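Local coordinates for protein putative nitroreductase (Thermotoga maritima, PDB 1VKW) that probably acts as an oxidoreductase of the FMN-dependent nitroreductase kind, though its substrate is not known, at residues P143-V146 with K147-E150; K126-P129 with I130-L134; N136-E139 with E140-P143. All coordinates share one frame; numbering follows the deposited sequence.

Contact 1 (P143-V146 with K147-E150)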
loop_
_atom_site.group_PDB
_atom_site.type_symbol
_atom_site.label_atom_id
_atom_site.label_comp_id
_atom_site.label_asym_id
_atom_site.label_seq_id
_atom_site.Cartn_x
_atom_site.Cartn_y
_atom_site.Cartn_z
ATOM N N PRO A 143 -1.515 22.441 -4.932
ATOM C CA PRO A 143 -0.315 21.618 -5.104
ATOM C C PRO A 143 -0.229 20.396 -4.179
ATOM O O PRO A 143 0.254 19.350 -4.608
ATOM C CB PRO A 143 0.832 22.602 -4.842
ATOM C CG PRO A 143 0.256 23.934 -5.144
ATOM C CD PRO A 143 -1.179 23.858 -4.708
ATOM N N GLU A 144 -0.715 20.500 -2.943
ATOM C CA GLU A 144 -0.632 19.351 -2.035
ATOM C C GLU A 144 -1.466 18.202 -2.603
ATOM O O GLU A 144 -1.089 17.037 -2.497
ATOM C CB GLU A 144 -1.126 19.680 -0.616
ATOM C CG GLU A 144 -0.319 20.720 0.135
ATOM C CD GLU A 144 -0.738 22.146 -0.175
ATOM O OE1 GLU A 144 -1.521 22.361 -1.135
ATOM O OE2 GLU A 144 -0.271 23.052 0.544
ATOM N N ILE A 145 -2.597 18.533 -3.217
ATOM C CA ILE A 145 -3.531 17.497 -3.650
ATOM C C ILE A 145 -3.034 16.819 -4.927
ATOM O O ILE A 145 -3.161 15.598 -5.076
ATOM C CB ILE A 145 -4.951 18.057 -3.825
ATOM C CG1 ILE A 145 -5.352 18.915 -2.614
ATOM C CG2 ILE A 145 -5.939 16.930 -4.030
ATOM C CD1 ILE A 145 -5.180 18.232 -1.245
ATOM N N VAL A 146 -2.454 17.606 -5.834
ATOM C CA VAL A 146 -1.814 17.046 -7.021
ATOM C C VAL A 146 -0.828 15.956 -6.562
ATOM O O VAL A 146 -0.867 14.828 -7.059
ATOM C CB VAL A 146 -1.094 18.114 -7.852
ATOM C CG1 VAL A 146 -0.384 17.484 -9.025
ATOM C CG2 VAL A 146 -2.089 19.177 -8.354
ATOM N N LYS A 147 -0.005 16.273 -5.567
ATOM C CA LYS A 147 0.983 15.309 -5.076
ATOM C C LYS A 147 0.334 14.035 -4.522
ATOM O O LYS A 147 0.761 12.922 -4.851
ATOM C CB LYS A 147 1.871 15.943 -4.006
ATOM C CG LYS A 147 3.080 15.092 -3.632
ATOM C CD LYS A 147 4.051 15.883 -2.761
ATOM C CE LYS A 147 5.469 15.291 -2.798
ATOM N NZ LYS A 147 6.416 16.101 -1.992
ATOM N N ILE A 148 -0.695 14.188 -3.690
ATOM C CA ILE A 148 -1.384 13.017 -3.117
ATOM C C ILE A 148 -2.003 12.155 -4.216
ATOM O O ILE A 148 -1.901 10.937 -4.164
ATOM C CB ILE A 148 -2.462 13.430 -2.096
ATOM C CG1 ILE A 148 -1.814 14.041 -0.849
ATOM C CG2 ILE A 148 -3.287 12.235 -1.698
ATOM C CD1 ILE A 148 -2.758 14.872 -0.037
ATOM N N VAL A 149 -2.630 12.780 -5.211
ATOM C CA VAL A 149 -3.254 12.029 -6.296
ATOM C C VAL A 149 -2.221 11.260 -7.118
ATOM O O VAL A 149 -2.449 10.096 -7.484
ATOM C CB VAL A 149 -4.108 12.926 -7.220
ATOM C CG1 VAL A 149 -4.651 12.110 -8.401
ATOM C CG2 VAL A 149 -5.304 13.480 -6.451
ATOM N N GLU A 150 -1.103 11.915 -7.419
ATOM C CA GLU A 150 -0.019 11.283 -8.154
ATOM C C GLU A 150 0.503 10.062 -7.408
ATOM O O GLU A 150 0.755 9.017 -8.005
ATOM C CB GLU A 150 1.122 12.284 -8.397
ATOM C CG GLU A 150 0.791 13.358 -9.424
ATOM C CD GLU A 150 1.756 14.532 -9.442
ATOM O OE1 GLU A 150 2.785 14.510 -8.726
ATOM O OE2 GLU A 150 1.488 15.498 -10.202
#

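Contact 2 (K126-P129 with I130-L134). With SO4 (sulfate ion), chain C.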
loop_
_atom_site.group_PDB
_atom_site.type_symbol
_atom_site.label_atom_id
_atom_site.label_comp_id
_atom_site.label_asym_id
_atom_site.label_seq_id
_atom_site.Cartn_x
_atom_site.Cartn_y
_atom_site.Cartn_z
ATOM N N LYS A 126 3.421 1.456 -15.967
ATOM C CA LYS A 126 2.381 1.868 -16.885
ATOM C C LYS A 126 1.184 2.276 -16.071
ATOM O O LYS A 126 0.662 1.497 -15.278
ATOM C CB LYS A 126 2.035 0.739 -17.846
ATOM C CG LYS A 126 3.155 0.436 -18.836
ATOM C CD LYS A 126 2.712 -0.588 -19.883
ATOM C CE LYS A 126 3.465 -0.441 -21.186
ATOM N NZ LYS A 126 2.668 -1.024 -22.311
ATOM N N ARG A 127 0.756 3.517 -16.268
ATOM C CA ARG A 127 -0.457 4.003 -15.653
ATOM C C ARG A 127 -1.164 4.870 -16.656
ATOM O O ARG A 127 -0.530 5.543 -17.494
ATOM C CB ARG A 127 -0.171 4.815 -14.384
ATOM C CG ARG A 127 0.355 4.024 -13.201
ATOM C CD ARG A 127 -0.607 3.017 -12.620
ATOM N NE ARG A 127 -0.062 2.391 -11.409
ATOM C CZ ARG A 127 0.844 1.413 -11.394
ATOM N NH1 ARG A 127 1.320 0.891 -12.518
ATOM N NH2 ARG A 127 1.276 0.941 -10.233
ATOM N N ARG A 128 -2.486 4.856 -16.560
ATOM C CA ARG A 128 -3.313 5.736 -17.363
ATOM C C ARG A 128 -3.086 7.170 -16.878
ATOM O O ARG A 128 -2.616 7.380 -15.743
ATOM C CB ARG A 128 -4.778 5.317 -17.257
ATOM C CG ARG A 128 -5.004 3.901 -17.784
ATOM C CD ARG A 128 -6.458 3.556 -18.069
ATOM N NE ARG A 128 -7.250 3.548 -16.855
ATOM C CZ ARG A 128 -7.484 2.474 -16.105
ATOM N NH1 ARG A 128 -6.976 1.285 -16.420
ATOM N NH2 ARG A 128 -8.232 2.602 -15.018
ATOM N N PRO A 129 -3.413 8.150 -17.719
ATOM C CA PRO A 129 -3.207 9.562 -17.373
ATOM C C PRO A 129 -3.957 9.995 -16.113
ATOM O O PRO A 129 -5.077 9.555 -15.867
ATOM C CB PRO A 129 -3.735 10.305 -18.601
ATOM C CG PRO A 129 -3.693 9.321 -19.683
ATOM C CD PRO A 129 -3.976 7.997 -19.067
ATOM N N ILE A 130 -3.335 10.857 -15.314
ATOM C CA ILE A 130 -3.928 11.256 -14.038
ATOM C C ILE A 130 -5.334 11.803 -14.224
ATOM O O ILE A 130 -6.212 11.542 -13.396
ATOM C CB ILE A 130 -3.021 12.259 -13.266
ATOM C CG1 ILE A 130 -3.678 12.673 -11.949
ATOM C CG2 ILE A 130 -2.725 13.481 -14.084
ATOM C CD1 ILE A 130 -2.657 13.073 -10.894
ATOM N N THR A 131 -5.557 12.531 -15.320
ATOM C CA THR A 131 -6.868 13.133 -15.583
ATOM C C THR A 131 -7.944 12.084 -15.818
ATOM O O THR A 131 -9.119 12.394 -15.691
ATOM C CB THR A 131 -6.831 14.078 -16.794
ATOM O OG1 THR A 131 -6.243 13.401 -17.903
ATOM C CG2 THR A 131 -5.916 15.294 -16.549
ATOM N N SER A 132 -7.555 10.859 -16.185
ATOM C CA SER A 132 -8.534 9.794 -16.411
ATOM C C SER A 132 -9.111 9.271 -15.089
ATOM O O SER A 132 -10.174 8.647 -15.065
ATOM C CB SER A 132 -7.920 8.653 -17.234
ATOM O OG SER A 132 -7.078 7.825 -16.452
ATOM N N PHE A 133 -8.415 9.543 -13.996
ATOM C CA PHE A 133 -8.846 9.140 -12.662
ATOM C C PHE A 133 -9.643 10.214 -11.924
ATOM O O PHE A 133 -10.498 9.912 -11.078
ATOM C CB PHE A 133 -7.626 8.780 -11.831
ATOM C CG PHE A 133 -6.849 7.626 -12.377
ATOM C CD1 PHE A 133 -7.299 6.336 -12.190
ATOM C CD2 PHE A 133 -5.662 7.828 -13.063
ATOM C CE1 PHE A 133 -6.586 5.265 -12.678
ATOM C CE2 PHE A 133 -4.941 6.753 -13.553
ATOM C CZ PHE A 133 -5.403 5.474 -13.357
ATOM N N LEU A 134 -9.378 11.463 -12.280
ATOM C CA LEU A 134 -9.766 12.613 -11.489
ATOM C C LEU A 134 -11.069 13.196 -12.009
ATOM O O LEU A 134 -11.192 13.485 -13.196
ATOM C CB LEU A 134 -8.639 13.640 -11.585
ATOM C CG LEU A 134 -8.517 14.814 -10.622
ATOM C CD1 LEU A 134 -8.615 14.368 -9.176
ATOM C CD2 LEU A 134 -7.191 15.524 -10.901
HETATM S S SO4 C . 3.378 -2.261 -10.678
HETATM O O1 SO4 C . 2.616 -2.841 -11.773
HETATM O O2 SO4 C . 3.452 -0.827 -10.860
HETATM O O3 SO4 C . 2.725 -2.615 -9.431
HETATM O O4 SO4 C . 4.742 -2.791 -10.687
HETATM O O HOH W 1 -8.652 5.653 -15.722
#

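Contact 3 (N136-E139 with E140-P143)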
loop_
_atom_site.group_PDB
_atom_site.type_symbol
_atom_site.label_atom_id
_atom_site.label_comp_id
_atom_site.label_asym_id
_atom_site.label_seq_id
_atom_site.Cartn_x
_atom_site.Cartn_y
_atom_site.Cartn_z
ATOM N N ASN A 136 -12.165 16.092 -10.961
ATOM C CA ASN A 136 -11.812 17.514 -11.058
ATOM C C ASN A 136 -10.899 17.815 -12.228
ATOM O O ASN A 136 -10.157 16.955 -12.686
ATOM C CB ASN A 136 -11.057 17.968 -9.810
ATOM C CG ASN A 136 -11.728 17.548 -8.530
ATOM O OD1 ASN A 136 -11.742 16.367 -8.184
ATOM N ND2 ASN A 136 -12.273 18.519 -7.803
ATOM N N ASP A 137 -10.927 19.064 -12.675
ATOM C CA ASP A 137 -9.925 19.553 -13.591
ATOM C C ASP A 137 -8.651 19.657 -12.770
ATOM O O ASP A 137 -8.674 20.117 -11.626
ATOM C CB ASP A 137 -10.329 20.904 -14.179
ATOM C CG ASP A 137 -11.447 20.785 -15.217
ATOM O OD1 ASP A 137 -11.676 19.672 -15.754
ATOM O OD2 ASP A 137 -12.146 21.762 -15.570
ATOM N N LEU A 138 -7.544 19.201 -13.343
ATOM C CA LEU A 138 -6.278 19.122 -12.616
ATOM C C LEU A 138 -5.917 20.506 -12.049
ATOM O O LEU A 138 -5.299 20.615 -10.994
ATOM C CB LEU A 138 -5.192 18.563 -13.548
ATOM C CG LEU A 138 -3.847 18.048 -13.018
ATOM C CD1 LEU A 138 -3.958 17.335 -11.692
ATOM C CD2 LEU A 138 -3.202 17.131 -14.061
ATOM N N GLU A 139 -6.374 21.554 -12.735
ATOM C CA GLU A 139 -6.151 22.945 -12.329
ATOM C C GLU A 139 -6.943 23.372 -11.080
ATOM O O GLU A 139 -6.606 24.367 -10.443
ATOM C CB GLU A 139 -6.498 23.891 -13.492
ATOM C CG GLU A 139 -5.948 23.478 -14.858
ATOM C CD GLU A 139 -6.980 22.770 -15.728
ATOM O OE1 GLU A 139 -7.296 21.597 -15.443
ATOM O OE2 GLU A 139 -7.477 23.390 -16.701
ATOM N N GLU A 140 -8.006 22.643 -10.743
ATOM C CA GLU A 140 -8.788 22.926 -9.530
ATOM C C GLU A 140 -8.123 22.369 -8.257
ATOM O O GLU A 140 -8.649 22.541 -7.142
ATOM C CB GLU A 140 -10.200 22.352 -9.674
ATOM C CG GLU A 140 -11.001 22.993 -10.806
ATOM C CD GLU A 140 -12.233 22.200 -11.210
ATOM O OE1 GLU A 140 -12.510 21.140 -10.611
ATOM O OE2 GLU A 140 -12.936 22.645 -12.147
ATOM N N LEU A 141 -6.977 21.703 -8.421
ATOM C CA LEU A 141 -6.263 21.096 -7.302
ATOM C C LEU A 141 -5.121 21.958 -6.803
ATOM O O LEU A 141 -4.243 22.338 -7.583
ATOM C CB LEU A 141 -5.688 19.745 -7.714
ATOM C CG LEU A 141 -6.619 18.559 -7.524
ATOM C CD1 LEU A 141 -8.000 18.811 -8.108
ATOM C CD2 LEU A 141 -5.953 17.334 -8.135
ATOM N N PRO A 142 -5.090 22.232 -5.502
ATOM C CA PRO A 142 -3.923 22.886 -4.920
ATOM C C PRO A 142 -2.735 21.918 -5.005
ATOM O O PRO A 142 -2.945 20.701 -5.142
ATOM C CB PRO A 142 -4.323 23.156 -3.463
ATOM C CG PRO A 142 -5.644 22.569 -3.263
ATOM C CD PRO A 142 -6.118 21.921 -4.500
ATOM N N PRO A 143 -1.515 22.441 -4.932
ATOM C CA PRO A 143 -0.315 21.618 -5.104
ATOM C C PRO A 143 -0.229 20.396 -4.179
ATOM O O PRO A 143 0.254 19.350 -4.608
ATOM C CB PRO A 143 0.832 22.602 -4.842
ATOM C CG PRO A 143 0.256 23.934 -5.144
ATOM C CD PRO A 143 -1.179 23.858 -4.708
HETATM O O HOH W 2 -2.871 21.951 -10.447
#

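Contact 1 (P143-V146 with K147-E150)
E150 N gives its hydrogen to V146 O at 2.9 Å, and V149 N does the same to I145 O. Both bonds are nearly straight. Two more of the same i to i+4 kind, from K147 N to P143 O and from I148 N to E144 O, complete the first turns of helix 143-153. P142 is the N-cap residue just before them.

Side chains three and four residues apart meet on the buried side. I145 CD1 lies 4.3 Å from I148 CD1, and I145 CG2 meets V149 CG2. I148 also lays CG1 and CD1 beside the carbonyl oxygen of E144. These aliphatic groups continue onto L173 of strand 172-176, and I148 reaches T193, A194 and I197 of helix 180-198.

On the exposed side E150 leans back toward V146. Its CG stands beside the backbone N (chi1 -72°), and the extended chain then returns along the helix. CG sits 3.2 Å from V146 O, and the carboxylate ends near the CG1 methyl of V146. K147 leads outward instead, and its ammonium makes a cation-pi contact with F16.

The turn is therefore amphipathic. Four carbonyls of the first turns are paired with N-H groups further along the helix. I145, I148 and V149 face the protein, while V146 lies partly exposed beside E150. The charged ends of K147 and E150 lie on the exposed side.

Contact 2 (K126-P129 with I130-L134)
S132 has OG between its own backbone N and carbonyl carbon (chi1 77°), which turns the hydroxyl back to P129. F133 carries its ring beside the backbone N (chi1 -62°), and the ring comes back to the carbonyls of R128 and P129.

P129 O is gripped twice by one residue. S132 OG donates to it at 2.7 Å in the carbonyl plane, and S132 N donates at 2.8 Å from well above that plane. This ties the loop to the start of the short, weakly bonded helix 130-133.

The F133 ring turns its edge to the R128 carbonyl, with CE2 3.3 Å from R128 O. The S132 hydroxyl stands over one face of the ring, toward the rim. The R128 and F133 side chains cross at about a right angle, with guanidinium and ring planes 30° apart. R128 NE donates to a water that in turn donates to S132 OG, both at 2.8 Å. R128 NH1 finds R161 O.

R127 turns another way. NH1 bonds K126 O at 2.9 Å, and NH1 and NH2 both donate to sulfate O2, the NH2 bond being the shorter at 2.9 Å. S24 OG and R22 NH1 also bond this ion, which probably comes from the crystallisation liquor.

Residues 126-129 are the end of the loop that leads from strand 112-116 into helix 130-133. F133 bonds through its backbone to I166 of strand 165-168, and its side chain packs on I153 of helix 143-153.

Contact 3 (N136-E139 with E140-P143)
L138 and L141 meet at a short 3-10 turn, which starts at L138 in the connection between helix 130-133 and helix 143-153. Two i to i+3 backbone bonds define it. E140 N donates to D137 O at 2.8 Å, and L141 N donates to L138 O at 3.3 Å. In both, the donor stands well above the carbonyl plane. L138 O also takes a bond from a water that donates to L141 O as well, so one water links the two carbonyls.

A weak side-chain to backbone bond spans the same turn. E140 is extended beyond CG (chi2 164°) and runs back past D137, where OE1 accepts from D137 N at 3.3 Å. The same oxygen lies beside N136 CB. The N136 amide, turned 85° from the E140 carboxylate plane, has its own partner: ND2 bonds Y168 O of strand 165-168.

One pair is probably unfavourable if both carboxylates are charged. D137 OD2 and E140 OE2 come within 3.6 Å, with their carboxylate planes 43° apart. Both residues are exposed, where solvent would probably soften the repulsion.

The apolar contacts gather at L141, the buried residue of the turn. It joins the turn to the sheet, since its side chain also touches Y168. N136 touches it at about a right angle, with CB 3.6 Å from L141 CD1. From two residues further along the chain than N136, L138 sends CD1 to within 4.1 Å of the L141 methyl CD2.

In the fold
The three contacts follow one another in the chain, in the order 2, 3, 1, and contacts 3 and 1 share P143. Their centres lie about 9 Å (contacts 1 and 3), 13 Å (1 and 2) and 14 Å (2 and 3) apart. Aliphatic side chains join them. V149 CG1 of contact 1 meets I130 CD1 of contact 2 at 3.3 Å. V146 CG2 reaches L141 CB of contact 3 at 3.7 Å. L134 CD2 of contact 2 touches L141 CD2 at 3.5 Å, and I130 CG2 packs on L138 CD2. The sulfate, probably from the crystallisation liquor, belongs to contact 2, through R127.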